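Local coordinates for protein isomaltodextranase (Arthrobacter globiformis, PDB 5AWO) that hydrolyses alpha-1,6-glucosidic linkages of polysaccharides such as dextran, releasing successive isomaltose units from the non-reducing chain ends, at residues R199-D211 and V217-L230. Numbering follows the deposited sequence.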
loop_
_atom_site.group_PDB
_atom_site.type_symbol
_atom_site.label_atom_id
_atom_site.label_comp_id
_atom_site.label_asym_id
_atom_site.label_seq_id
_atom_site.Cartn_x
_atom_site.Cartn_y
_atom_site.Cartn_z
ATOM N N ARG A 199 -13.336 0.073 -1.159
ATOM C CA ARG A 199 -12.673 1.381 -1.319
ATOM C C ARG A 199 -13.468 2.448 -0.584
ATOM O O ARG A 199 -14.574 2.780 -0.978
ATOM C CB ARG A 199 -12.512 1.709 -2.807
ATOM C CG ARG A 199 -11.631 2.924 -3.084
ATOM C CD ARG A 199 -11.147 2.928 -4.525
ATOM N NE ARG A 199 -10.254 4.037 -4.870
ATOM C CZ ARG A 199 -8.961 4.034 -4.687
ATOM N NH1 ARG A 199 -8.342 3.031 -4.069
ATOM N NH2 ARG A 199 -8.267 5.092 -5.104
ATOM N N ILE A 200 -12.854 2.954 0.494
ATOM C CA ILE A 200 -13.560 3.758 1.495
ATOM C C ILE A 200 -13.016 5.189 1.425
ATOM O O ILE A 200 -11.901 5.450 1.870
ATOM C CB ILE A 200 -13.317 3.193 2.891
ATOM C CG1 ILE A 200 -13.747 1.716 2.945
ATOM C CG2 ILE A 200 -14.030 4.049 3.915
ATOM C CD1 ILE A 200 -13.499 1.070 4.296
ATOM N N ASP A 201 -13.842 6.114 0.915
ATOM C CA ASP A 201 -13.405 7.477 0.611
ATOM C C ASP A 201 -13.991 8.489 1.592
ATOM O O ASP A 201 -14.837 8.150 2.421
ATOM C CB ASP A 201 -13.886 7.781 -0.826
ATOM C CG ASP A 201 -13.218 8.988 -1.515
ATOM O OD1 ASP A 201 -12.333 9.647 -0.934
ATOM O OD2 ASP A 201 -13.652 9.246 -2.676
ATOM N N PHE A 202 -13.501 9.735 1.511
ATOM C CA PHE A 202 -13.996 10.855 2.322
ATOM C C PHE A 202 -13.768 10.659 3.816
ATOM O O PHE A 202 -14.442 11.258 4.661
ATOM C CB PHE A 202 -15.461 11.167 1.971
ATOM C CG PHE A 202 -15.606 11.759 0.587
ATOM C CD1 PHE A 202 -15.316 13.094 0.369
ATOM C CD2 PHE A 202 -15.966 10.984 -0.480
ATOM C CE1 PHE A 202 -15.407 13.646 -0.886
ATOM C CE2 PHE A 202 -16.058 11.523 -1.757
ATOM C CZ PHE A 202 -15.772 12.863 -1.959
ATOM N N LEU A 203 -12.708 9.920 4.115
ATOM C CA LEU A 203 -12.341 9.672 5.503
ATOM C C LEU A 203 -12.072 10.956 6.286
ATOM O O LEU A 203 -12.545 11.131 7.411
ATOM C CB LEU A 203 -11.123 8.751 5.542
ATOM C CG LEU A 203 -11.429 7.315 5.155
ATOM C CD1 LEU A 203 -10.133 6.561 4.899
ATOM C CD2 LEU A 203 -12.267 6.633 6.228
ATOM N N SER A 204 -11.307 11.853 5.688
ATOM C CA SER A 204 -10.912 13.094 6.331
ATOM C C SER A 204 -12.116 13.985 6.573
ATOM O O SER A 204 -12.198 14.690 7.586
ATOM C CB SER A 204 -9.851 13.810 5.487
ATOM O OG SER A 204 -10.257 14.012 4.128
ATOM N N TRP A 205 -13.080 13.934 5.659
ATOM C CA TRP A 205 -14.310 14.711 5.848
ATOM C C TRP A 205 -15.131 14.209 7.042
ATOM O O TRP A 205 -15.628 15.030 7.824
ATOM C CB TRP A 205 -15.148 14.729 4.584
ATOM C CG TRP A 205 -14.548 15.469 3.420
ATOM C CD1 TRP A 205 -13.232 15.750 3.199
ATOM C CD2 TRP A 205 -15.273 16.031 2.310
ATOM N NE1 TRP A 205 -13.099 16.447 2.018
ATOM C CE2 TRP A 205 -14.326 16.628 1.450
ATOM C CE3 TRP A 205 -16.626 16.095 1.963
ATOM C CZ2 TRP A 205 -14.694 17.277 0.264
ATOM C CZ3 TRP A 205 -16.994 16.746 0.787
ATOM C CH2 TRP A 205 -16.029 17.330 -0.048
ATOM N N TYR A 206 -15.241 12.899 7.206
ATOM C CA TYR A 206 -15.780 12.343 8.479
ATOM C C TYR A 206 -14.974 12.819 9.699
ATOM O O TYR A 206 -15.537 13.313 10.678
ATOM C CB TYR A 206 -15.804 10.810 8.435
ATOM C CG TYR A 206 -16.170 10.222 9.775
ATOM C CD1 TYR A 206 -17.503 10.138 10.165
ATOM C CD2 TYR A 206 -15.201 9.777 10.656
ATOM C CE1 TYR A 206 -17.841 9.637 11.404
ATOM C CE2 TYR A 206 -15.539 9.280 11.897
ATOM C CZ TYR A 206 -16.868 9.218 12.263
ATOM O OH TYR A 206 -17.149 8.704 13.527
ATOM N N GLU A 207 -13.666 12.663 9.652
ATOM C CA GLU A 207 -12.821 12.874 10.843
ATOM C C GLU A 207 -12.889 14.295 11.396
ATOM O O GLU A 207 -13.179 14.483 12.604
ATOM C CB GLU A 207 -11.369 12.485 10.554
ATOM C CG GLU A 207 -10.459 12.635 11.774
ATOM C CD GLU A 207 -9.068 12.076 11.626
ATOM O OE1 GLU A 207 -8.595 11.840 10.486
ATOM O OE2 GLU A 207 -8.417 11.889 12.692
ATOM N N ASP A 208 -12.606 15.286 10.557
ATOM C CA ASP A 208 -12.652 16.666 11.070
ATOM C C ASP A 208 -13.485 17.647 10.243
ATOM O O ASP A 208 -13.518 18.827 10.549
ATOM C CB ASP A 208 -11.240 17.190 11.382
ATOM C CG ASP A 208 -10.457 17.500 10.161
ATOM O OD1 ASP A 208 -10.994 17.286 9.061
ATOM O OD2 ASP A 208 -9.302 17.948 10.334
ATOM N N GLY A 209 -14.232 17.163 9.264
ATOM C CA GLY A 209 -15.108 18.018 8.505
ATOM C C GLY A 209 -14.445 19.126 7.697
ATOM O O GLY A 209 -15.138 20.095 7.323
ATOM N N ARG A 210 -13.138 18.968 7.444
ATOM C CA ARG A 210 -12.307 19.982 6.795
ATOM C C ARG A 210 -11.726 19.441 5.505
ATOM O O ARG A 210 -11.346 18.276 5.443
ATOM C CB ARG A 210 -11.157 20.432 7.725
ATOM C CG ARG A 210 -11.577 21.213 8.973
ATOM C CD ARG A 210 -10.377 21.737 9.762
ATOM N NE ARG A 210 -10.769 22.399 11.027
ATOM C CZ ARG A 210 -9.940 23.045 11.863
ATOM N NH1 ARG A 210 -8.641 23.179 11.599
ATOM N NH2 ARG A 210 -10.419 23.572 12.994
ATOM N N ASP A 211 -11.584 20.304 4.495
ATOM C CA ASP A 211 -10.799 20.007 3.300
ATOM C C ASP A 211 -9.977 21.245 2.948
ATOM O O ASP A 211 -10.524 22.322 2.755
ATOM C CB ASP A 211 -11.690 19.582 2.132
ATOM C CG ASP A 211 -10.895 19.029 0.982
ATOM O OD1 ASP A 211 -9.944 19.722 0.522
ATOM O OD2 ASP A 211 -11.157 17.878 0.534
ATOM N N VAL A 217 -16.508 21.434 5.297
ATOM C CA VAL A 217 -17.416 20.695 4.431
ATOM C C VAL A 217 -18.577 20.031 5.174
ATOM O O VAL A 217 -19.647 19.866 4.609
ATOM C CB VAL A 217 -16.663 19.658 3.586
ATOM C CG1 VAL A 217 -15.796 20.383 2.563
ATOM C CG2 VAL A 217 -15.845 18.714 4.438
ATOM N N ASN A 218 -18.337 19.593 6.410
ATOM C CA ASN A 218 -19.412 19.056 7.256
ATOM C C ASN A 218 -18.995 19.040 8.722
ATOM O O ASN A 218 -17.927 19.553 9.068
ATOM C CB ASN A 218 -19.907 17.691 6.729
ATOM C CG ASN A 218 -18.843 16.604 6.701
ATOM O OD1 ASN A 218 -18.183 16.294 7.720
ATOM N ND2 ASN A 218 -18.715 15.986 5.560
ATOM N N ALA A 219 -19.846 18.496 9.591
ATOM C CA ALA A 219 -19.492 18.369 10.997
ATOM C C ALA A 219 -18.271 17.484 11.198
ATOM O O ALA A 219 -18.135 16.467 10.512
ATOM C CB ALA A 219 -20.664 17.796 11.783
ATOM N N PRO A 220 -17.387 17.831 12.150
ATOM C CA PRO A 220 -16.328 16.933 12.555
ATOM C C PRO A 220 -16.876 15.786 13.418
ATOM O O PRO A 220 -17.904 15.962 14.087
ATOM C CB PRO A 220 -15.402 17.831 13.373
ATOM C CG PRO A 220 -16.343 18.790 14.010
ATOM C CD PRO A 220 -17.404 19.050 12.992
ATOM N N HIS A 221 -16.175 14.670 13.462
ATOM C CA HIS A 221 -16.552 13.564 14.364
ATOM C C HIS A 221 -15.499 13.161 15.360
ATOM O O HIS A 221 -15.791 12.389 16.280
ATOM C CB HIS A 221 -17.091 12.393 13.548
ATOM C CG HIS A 221 -18.299 12.782 12.776
ATOM N ND1 HIS A 221 -18.227 13.405 11.553
ATOM C CD2 HIS A 221 -19.610 12.797 13.125
ATOM C CE1 HIS A 221 -19.443 13.725 11.150
ATOM N NE2 HIS A 221 -20.303 13.370 12.094
ATOM N N GLY A 222 -14.282 13.710 15.209
ATOM C CA GLY A 222 -13.237 13.572 16.212
ATOM C C GLY A 222 -12.334 12.370 16.036
ATOM O O GLY A 222 -12.683 11.377 15.376
ATOM N N ARG A 223 -11.204 12.439 16.719
ATOM C CA ARG A 223 -10.144 11.464 16.568
ATOM C C ARG A 223 -10.503 10.100 17.145
ATOM O O ARG A 223 -10.249 9.061 16.536
ATOM C CB ARG A 223 -8.880 12.006 17.247
ATOM C CG ARG A 223 -7.668 11.125 17.105
ATOM C CD ARG A 223 -7.260 11.021 15.662
ATOM N NE ARG A 223 -6.046 10.223 15.541
ATOM C CZ ARG A 223 -5.530 9.800 14.393
ATOM N NH1 ARG A 223 -6.131 10.101 13.253
ATOM N NH2 ARG A 223 -4.408 9.092 14.397
ATOM N N ALA A 224 -11.096 10.079 18.335
ATOM C CA ALA A 224 -11.398 8.808 18.964
ATOM C C ALA A 224 -12.446 8.052 18.148
ATOM O O ALA A 224 -12.344 6.844 17.952
ATOM C CB ALA A 224 -11.873 9.022 20.410
ATOM N N ASN A 225 -13.431 8.776 17.635
ATOM C CA ASN A 225 -14.480 8.161 16.833
ATOM C C ASN A 225 -13.939 7.609 15.513
ATOM O O ASN A 225 -14.332 6.539 15.078
ATOM C CB ASN A 225 -15.604 9.149 16.570
ATOM C CG ASN A 225 -16.474 9.376 17.786
ATOM O OD1 ASN A 225 -16.471 8.569 18.718
ATOM N ND2 ASN A 225 -17.204 10.462 17.782
ATOM N N TYR A 226 -13.023 8.340 14.900
ATOM C CA TYR A 226 -12.348 7.874 13.685
ATOM C C TYR A 226 -11.560 6.601 13.929
ATOM O O TYR A 226 -11.664 5.628 13.168
ATOM C CB TYR A 226 -11.410 8.983 13.211
ATOM C CG TYR A 226 -10.639 8.699 11.935
ATOM C CD1 TYR A 226 -11.294 8.563 10.726
ATOM C CD2 TYR A 226 -9.267 8.611 11.944
ATOM C CE1 TYR A 226 -10.594 8.329 9.562
ATOM C CE2 TYR A 226 -8.549 8.399 10.778
ATOM C CZ TYR A 226 -9.213 8.265 9.592
ATOM O OH TYR A 226 -8.517 8.058 8.405
ATOM N N GLU A 227 -10.773 6.585 15.000
ATOM C CA GLU A 227 -10.051 5.372 15.374
ATOM C C GLU A 227 -10.963 4.187 15.659
ATOM O O GLU A 227 -10.698 3.057 15.267
ATOM C CB GLU A 227 -9.138 5.659 16.561
ATOM C CG GLU A 227 -7.999 6.567 16.121
ATOM C CD GLU A 227 -7.061 6.965 17.226
ATOM O OE1 GLU A 227 -7.480 6.993 18.400
ATOM O OE2 GLU A 227 -5.897 7.257 16.885
ATOM N N LEU A 228 -12.058 4.455 16.360
ATOM C CA LEU A 228 -13.010 3.407 16.668
ATOM C C LEU A 228 -13.651 2.840 15.390
ATOM O O LEU A 228 -13.704 1.623 15.187
ATOM C CB LEU A 228 -14.088 3.987 17.585
ATOM C CG LEU A 228 -15.182 3.027 18.028
ATOM C CD1 LEU A 228 -14.566 1.913 18.850
ATOM C CD2 LEU A 228 -16.219 3.784 18.840
ATOM N N ALA A 229 -14.124 3.730 14.529
ATOM C CA ALA A 229 -14.741 3.338 13.259
ATOM C C ALA A 229 -13.795 2.486 12.411
ATOM O O ALA A 229 -14.183 1.447 11.890
ATOM C CB ALA A 229 -15.199 4.554 12.490
ATOM N N LEU A 230 -12.560 2.949 12.266
ATOM C CA LEU A 230 -11.565 2.161 11.531
ATOM C C LEU A 230 -11.335 0.789 12.124
ATOM O O LEU A 230 -11.195 -0.182 11.385
ATOM C CB LEU A 230 -10.260 2.912 11.366
ATOM C CG LEU A 230 -10.266 4.133 10.447
ATOM C CD1 LEU A 230 -8.866 4.733 10.444
ATOM C CD2 LEU A 230 -10.769 3.818 9.040
HETATM O O HOH W 1 -5.898 10.672 10.268
#
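Tyr206 of helix 203-208 lays one face of its ring against His221, whose CB sits 3.7 Å from the ring centroid. The two rings are almost parallel, with planes 4° apart, yet slid so far that they hardly overlap. The same histidine reaches back to the tyrosine's main chain: ND1 donates to Tyr206 O at 2.8 Å, in the carbonyl plane and on a lone pair, while NE2 is taken by Asp158, and the two bonds together fix the turn of the imidazole. At its edge the Tyr206 ring meets the backbone of Tyr226, and its OH lies against Asn225 CB.

Glu207 runs extended beyond CG, with CG anti to the backbone N (chi1 -178°), which carries its carboxylate over one face of the Tyr226 ring, the planes 19° apart. From there OE2 forms a salt bridge to Arg223 NH1 at 3.0 Å, the carboxylate and guanidinium lying nearly coplanar, and Arg223 NE continues the network to Glu227.

The setting is the (beta/alpha)8 barrel of family 27: strand 197-200 leads to Asp201, the probable nucleophile, and a short helix and hairpin then return the chain to helix 223-237. Glu207 O closes this return by accepting from the N atoms of both His221 and Gly222.

Just past the hairpin, Val217 CG2 packs over one face of the Trp205 indole, 3.7 Å from the centroid of its five-membered ring, with Phe202 on the opposite face. Were Trp205 an alanine, a gap would probably open between Val217 and Phe202, and Asp211 OD2 would lose its NE1 donor.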